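Local coordinates for SCO1/SenC family lipoprotein (Bacillus anthracis, PDB 4HDE) that probably binds copper and serves cytochrome c oxidase assembly or thiol redox chemistry, at residues 39-42 / 47-50; 113-116 / 120-123; 122-125 / 131-134. All coordinates share one frame; numbering follows the deposited sequence. Where two conformers were deposited one is given.

Contact 1: residues 39-42 / 47-50; sequences FMFT and VCPP
The sulfur of Cys48 sits against CB of Met40 and the backbone N of Phe41, at the point where strand 35-40 of a thioredoxin-like fold gives way to the loop that leads into helix 48-64. These are the first two elements of a beta-alpha-beta unit completed by strand 70-75. Cys48 is the second cysteine of the CxxxC sequence that marks SCO proteins, and in relatives this position is a copper ligand; a similar role is probable here. Two neighbours meet the sulfur: Phe41 N donates a hydrogen bond to Cys48 SG at 3.5 Å, with an N-H...S angle of 154°, while Met40 CB packs on Cys48 SG, also at 3.5 Å. The sulfur is delivered by the first torsion of Cys48 (-68°), which sets SG opposite the carbonyl carbon and next to the residue's own nitrogen. Phe41 adds a third wall. Its CB leaves the backbone away from the helix, but the ring swings back, so that Cys48 SG lies 4.9 Å from the ring centroid, 50° off the ring normal. This is an oblique sulfur-aromatic contact.

In the next shell, Met40, modelled as selenomethionine, bends its chain in the conformer given to reach Leu86 and Phe89 of helix 83-90, and it makes backbone hydrogen bonds with Phe74 and Val76. The Phe41 ring rests on Asp77 and Asp81, while Cys48 O accepts a hydrogen bond from Thr52 OG1. The closest ring atom to the sulfur is Phe41 CD2, 4.0 Å from Cys48 SG.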
# COMPACT_ATOMS: atom_id res chain seq x y z
N PHE A 39 0.27 -1.53 4.33
CA PHE A 39 -0.80 -2.06 5.17
C PHE A 39 -0.99 -1.11 6.35
O PHE A 39 -0.02 -0.69 6.96
CB PHE A 39 -0.45 -3.46 5.67
CG PHE A 39 -0.46 -4.50 4.58
CD1 PHE A 39 -1.58 -5.28 4.37
CD2 PHE A 39 0.65 -4.68 3.76
CE1 PHE A 39 -1.61 -6.24 3.36
CE2 PHE A 39 0.62 -5.64 2.74
CZ PHE A 39 -0.51 -6.41 2.55
N MSE A 40 -2.24 -0.79 6.67
CA MSE A 40 -2.53 0.18 7.72
C MSE A 40 -3.96 0.02 8.22
O MSE A 40 -4.70 -0.83 7.74
CB MSE A 40 -2.33 1.59 7.19
CG MSE A 40 -3.01 1.85 5.86
SE MSE A 40 -3.77 3.63 5.74
CE MSE A 40 -5.39 3.34 6.76
N PHE A 41 -4.33 0.81 9.21
CA PHE A 41 -5.72 0.84 9.67
C PHE A 41 -6.03 2.20 10.26
O PHE A 41 -5.14 2.87 10.79
CB PHE A 41 -6.07 -0.32 10.62
CG PHE A 41 -5.37 -0.30 11.95
CD1 PHE A 41 -6.08 -0.06 13.13
CD2 PHE A 41 -4.01 -0.57 12.03
CE1 PHE A 41 -5.42 -0.06 14.35
CE2 PHE A 41 -3.36 -0.58 13.26
CZ PHE A 41 -4.06 -0.31 14.41
N THR A 42 -7.28 2.63 10.14
CA THR A 42 -7.61 4.02 10.47
C THR A 42 -7.64 4.32 11.97
O THR A 42 -7.50 5.47 12.36
CB THR A 42 -8.93 4.51 9.82
OG1 THR A 42 -10.06 3.92 10.49
CG2 THR A 42 -8.96 4.16 8.34
N VAL A 47 1.76 4.14 14.29
CA VAL A 47 2.58 4.39 13.11
C VAL A 47 1.84 4.64 11.80
O VAL A 47 2.45 5.08 10.84
CB VAL A 47 3.61 3.27 12.87
CG1 VAL A 47 4.55 3.15 14.06
CG2 VAL A 47 2.91 1.95 12.59
N CYS A 48 0.54 4.37 11.73
CA CYS A 48 -0.13 4.49 10.43
C CYS A 48 -0.24 5.93 9.91
O CYS A 48 -0.05 6.16 8.71
CB CYS A 48 -1.48 3.76 10.42
SG CYS A 48 -1.32 1.95 10.53
N PRO A 49 -0.56 6.90 10.79
CA PRO A 49 -0.56 8.26 10.24
C PRO A 49 0.82 8.72 9.70
O PRO A 49 0.86 9.24 8.58
CB PRO A 49 -1.07 9.12 11.42
CG PRO A 49 -1.91 8.15 12.22
CD PRO A 49 -1.17 6.84 12.14
N PRO A 50 1.92 8.51 10.45
CA PRO A 50 3.20 8.89 9.83
C PRO A 50 3.54 8.07 8.58
O PRO A 50 4.10 8.63 7.65
CB PRO A 50 4.23 8.67 10.93
CG PRO A 50 3.53 7.95 12.03
CD PRO A 50 2.05 8.19 11.88

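Contact 2: residues 113-116 / 120-123; sequences KFSK and QSLV
Ser115, in helix 108-119, and Ser121, just beyond it, exchange two hydrogen bonds that fold the departing chain back along the helix. Ser121 N donates to Ser115 O at 3.1 Å, nearly straight at 166°, and the side chain answers in the reverse direction, Ser115 OG donating to Ser121 O at 2.7 Å. Neither donor lies in the plane of the carbonyl it meets; the hydroxyl of Ser115 stands 46° out of the plane of the Ser121 carbonyl. Gln120 makes the turn with positive phi, the left-handed helical conformation of a residue that ends a helix, and its N keeps a weak bond to Lys116 O at 3.3 Å.

The conformation of Ser115 explains the pairing: with chi1 at -178°, OG is trans to the residue's own nitrogen and extends from the helix toward the returning loop. Beside it, Val123 turns CG2 inward, and this methyl packs 3.5 Å from Ser115 OG and 3.6 Å from Ser115 CB, so the hydroxyl has an apolar neighbour as well as a polar one. Ser121, in the conformer given, directs OG to a water that lies 2.8 Å from it and 3.0 Å from Ser115 OG. Farther out, Phe114 packs its ring among Phe15, Phe17 and Phe74.

Since the water donates to Ser115 OG, the buried hydroxyl acts once as donor, to Ser121 O, and once as acceptor, from the water; both partners are neutral.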
# COMPACT_ATOMS: atom_id res chain seq x y z
N LYS A 113 -4.55 -13.78 5.68
CA LYS A 113 -3.99 -14.75 4.76
C LYS A 113 -3.29 -14.03 3.60
O LYS A 113 -2.20 -14.42 3.19
CB LYS A 113 -5.08 -15.68 4.22
CG LYS A 113 -4.55 -16.78 3.31
CD LYS A 113 -5.67 -17.51 2.61
CE LYS A 113 -5.13 -18.54 1.63
NZ LYS A 113 -4.26 -17.92 0.59
N PHE A 114 -3.91 -12.97 3.10
CA PHE A 114 -3.38 -12.23 1.96
C PHE A 114 -2.02 -11.63 2.31
O PHE A 114 -1.06 -11.72 1.54
CB PHE A 114 -4.39 -11.14 1.57
CG PHE A 114 -3.95 -10.26 0.42
CD1 PHE A 114 -4.20 -10.64 -0.89
CD2 PHE A 114 -3.34 -9.04 0.66
CE1 PHE A 114 -3.82 -9.82 -1.95
CE2 PHE A 114 -2.97 -8.22 -0.40
CZ PHE A 114 -3.20 -8.61 -1.70
N SER A 115 -1.93 -11.00 3.48
CA SER A 115 -0.67 -10.42 3.93
C SER A 115 0.42 -11.49 4.13
O SER A 115 1.58 -11.29 3.74
CB SER A 115 -0.90 -9.62 5.21
OG SER A 115 0.30 -9.00 5.66
N LYS A 116 0.04 -12.62 4.71
CA LYS A 116 0.97 -13.73 4.93
C LYS A 116 1.50 -14.30 3.61
O LYS A 116 2.71 -14.49 3.45
CB LYS A 116 0.29 -14.85 5.73
CG LYS A 116 1.04 -16.17 5.75
CD LYS A 116 0.31 -17.23 6.59
CE LYS A 116 -0.93 -17.79 5.89
NZ LYS A 116 -0.61 -18.84 4.87
N GLN A 120 4.53 -11.74 3.00
CA GLN A 120 5.31 -12.33 4.08
C GLN A 120 5.24 -11.50 5.35
O GLN A 120 6.24 -11.32 6.05
CB GLN A 120 6.76 -12.51 3.65
CG GLN A 120 6.89 -13.20 2.31
CD GLN A 120 8.29 -13.66 2.02
OE1 GLN A 120 9.18 -13.57 2.86
NE2 GLN A 120 8.50 -14.17 0.81
N SER A 121 4.04 -11.01 5.65
CA SER A 121 3.83 -10.12 6.78
C SER A 121 2.67 -10.60 7.66
O SER A 121 1.58 -10.87 7.15
CB SER A 121 3.55 -8.71 6.27
OG SER A 121 3.48 -7.77 7.32
N LEU A 122 2.92 -10.70 8.96
CA LEU A 122 1.90 -11.15 9.90
C LEU A 122 0.90 -10.04 10.19
O LEU A 122 1.27 -8.89 10.39
CB LEU A 122 2.56 -11.57 11.22
CG LEU A 122 1.60 -11.96 12.35
CD1 LEU A 122 0.90 -13.27 12.04
CD2 LEU A 122 2.34 -12.05 13.68
N VAL A 123 -0.38 -10.41 10.19
CA VAL A 123 -1.46 -9.54 10.65
C VAL A 123 -2.16 -10.24 11.79
O VAL A 123 -2.47 -11.43 11.70
CB VAL A 123 -2.48 -9.26 9.54
CG1 VAL A 123 -3.69 -8.53 10.09
CG2 VAL A 123 -1.84 -8.45 8.43
O HOH W 1 0.98 -6.45 7.07

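Contact 3: residues 122-125 / 131-134; sequences LVDK and VIHG
A single antiparallel beta bridge, between Asp124 and Ile132, draws together two runs of the long loop that joins helix 108-119 to strand 136-140. The two are a hydrogen-bonded pair: Asp124 N donates to Ile132 O at 3.1 Å and Ile132 N to Asp124 O at 2.8 Å, with N-H...O angles of 155° and 153°. Flanking CA-H...O contacts extend the pairing, as where Val123 CA approaches Ile132 O to 3.2 Å. Side chains divide between two faces, with Val123, Lys125, Val131 and His133 on one and Leu122, Asp124 and Ile132 on the other. On the first, Val123 and Val131 cross obliquely, CG1 of Val123 meeting CG1 of Val131 at 3.9 Å.

In SCO proteins this loop carries the conserved histidine that joins the two cysteines in binding copper, and His133 probably corresponds to it. Its chi1 of 61° places CG between the backbone N and carbonyl carbon, and ND1 donates to the carbonyl of the next residue, Gly134 O, at 2.9 Å, from above the carbonyl plane. The ring also touches Cys48 and Met51. Lys125, extended throughout, lays its CG 3.9 Å from Val131 CG2 and carries NZ on to a salt bridge with Asp77.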
# COMPACT_ATOMS: atom_id res chain seq x y z
N LEU A 122 2.92 -10.70 8.96
CA LEU A 122 1.90 -11.15 9.90
C LEU A 122 0.90 -10.04 10.19
O LEU A 122 1.27 -8.89 10.39
CB LEU A 122 2.56 -11.57 11.22
CG LEU A 122 1.60 -11.96 12.35
CD1 LEU A 122 0.90 -13.27 12.04
CD2 LEU A 122 2.34 -12.05 13.68
N VAL A 123 -0.38 -10.41 10.19
CA VAL A 123 -1.46 -9.54 10.65
C VAL A 123 -2.16 -10.24 11.79
O VAL A 123 -2.47 -11.43 11.70
CB VAL A 123 -2.48 -9.26 9.54
CG1 VAL A 123 -3.69 -8.53 10.09
CG2 VAL A 123 -1.84 -8.45 8.43
N ASP A 124 -2.39 -9.53 12.89
CA ASP A 124 -3.13 -10.09 14.01
C ASP A 124 -3.73 -8.97 14.83
O ASP A 124 -3.04 -7.99 15.12
CB ASP A 124 -2.23 -10.96 14.89
CG ASP A 124 -2.99 -11.59 16.03
OD1 ASP A 124 -3.65 -12.63 15.80
OD2 ASP A 124 -2.94 -11.05 17.16
N LYS A 125 -5.00 -9.09 15.17
CA LYS A 125 -5.69 -8.08 15.96
C LYS A 125 -5.84 -8.51 17.41
O LYS A 125 -6.68 -9.34 17.74
CB LYS A 125 -7.07 -7.79 15.35
CG LYS A 125 -7.84 -6.70 16.07
CD LYS A 125 -9.08 -6.26 15.28
CE LYS A 125 -9.80 -5.13 16.01
NZ LYS A 125 -10.99 -4.62 15.25
N VAL A 131 -4.07 -3.42 15.77
CA VAL A 131 -3.66 -4.49 14.88
C VAL A 131 -2.17 -4.50 14.62
O VAL A 131 -1.56 -3.48 14.31
CB VAL A 131 -4.41 -4.39 13.53
CG1 VAL A 131 -4.14 -5.60 12.69
CG2 VAL A 131 -5.91 -4.22 13.74
N ILE A 132 -1.58 -5.68 14.77
CA ILE A 132 -0.20 -5.94 14.36
C ILE A 132 -0.15 -6.12 12.85
O ILE A 132 -0.92 -6.88 12.28
CB ILE A 132 0.30 -7.23 15.04
CG1 ILE A 132 0.36 -7.03 16.56
CG2 ILE A 132 1.65 -7.64 14.45
CD1 ILE A 132 0.57 -8.31 17.39
N HIS A 133 0.77 -5.42 12.18
CA HIS A 133 0.91 -5.53 10.74
C HIS A 133 2.28 -5.00 10.34
O HIS A 133 2.95 -4.35 11.15
CB HIS A 133 -0.17 -4.72 10.02
CG HIS A 133 -0.11 -3.26 10.32
ND1 HIS A 133 0.59 -2.36 9.54
CD2 HIS A 133 -0.63 -2.54 11.34
CE1 HIS A 133 0.49 -1.15 10.07
NE2 HIS A 133 -0.25 -1.23 11.16
N GLY A 134 2.70 -5.28 9.11
CA GLY A 134 4.00 -4.83 8.65
C GLY A 134 4.02 -3.34 8.36
O GLY A 134 2.99 -2.76 7.98

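Overall arrangement
From the N terminus, contact 1 comes first, closing the four-residue loop between strand 35-40 and helix 48-64 before either of the others opens. Contact 2 closes the end of helix 108-119 over three helical residues. Contact 3 follows directly, sharing Leu122 and Val123 with it, and closes a five-residue loop ahead of strand 136-140; none is nested within another. Contacts 1 and 3 meet in space: their centres are about 11 Å apart, with Cys48 SG 3.4 Å from His133 NE2, which brings the probable metal-site residues together. Phe39 joins contacts 1 and 2, its CE1 packing 3.9 Å from Ser115 CB.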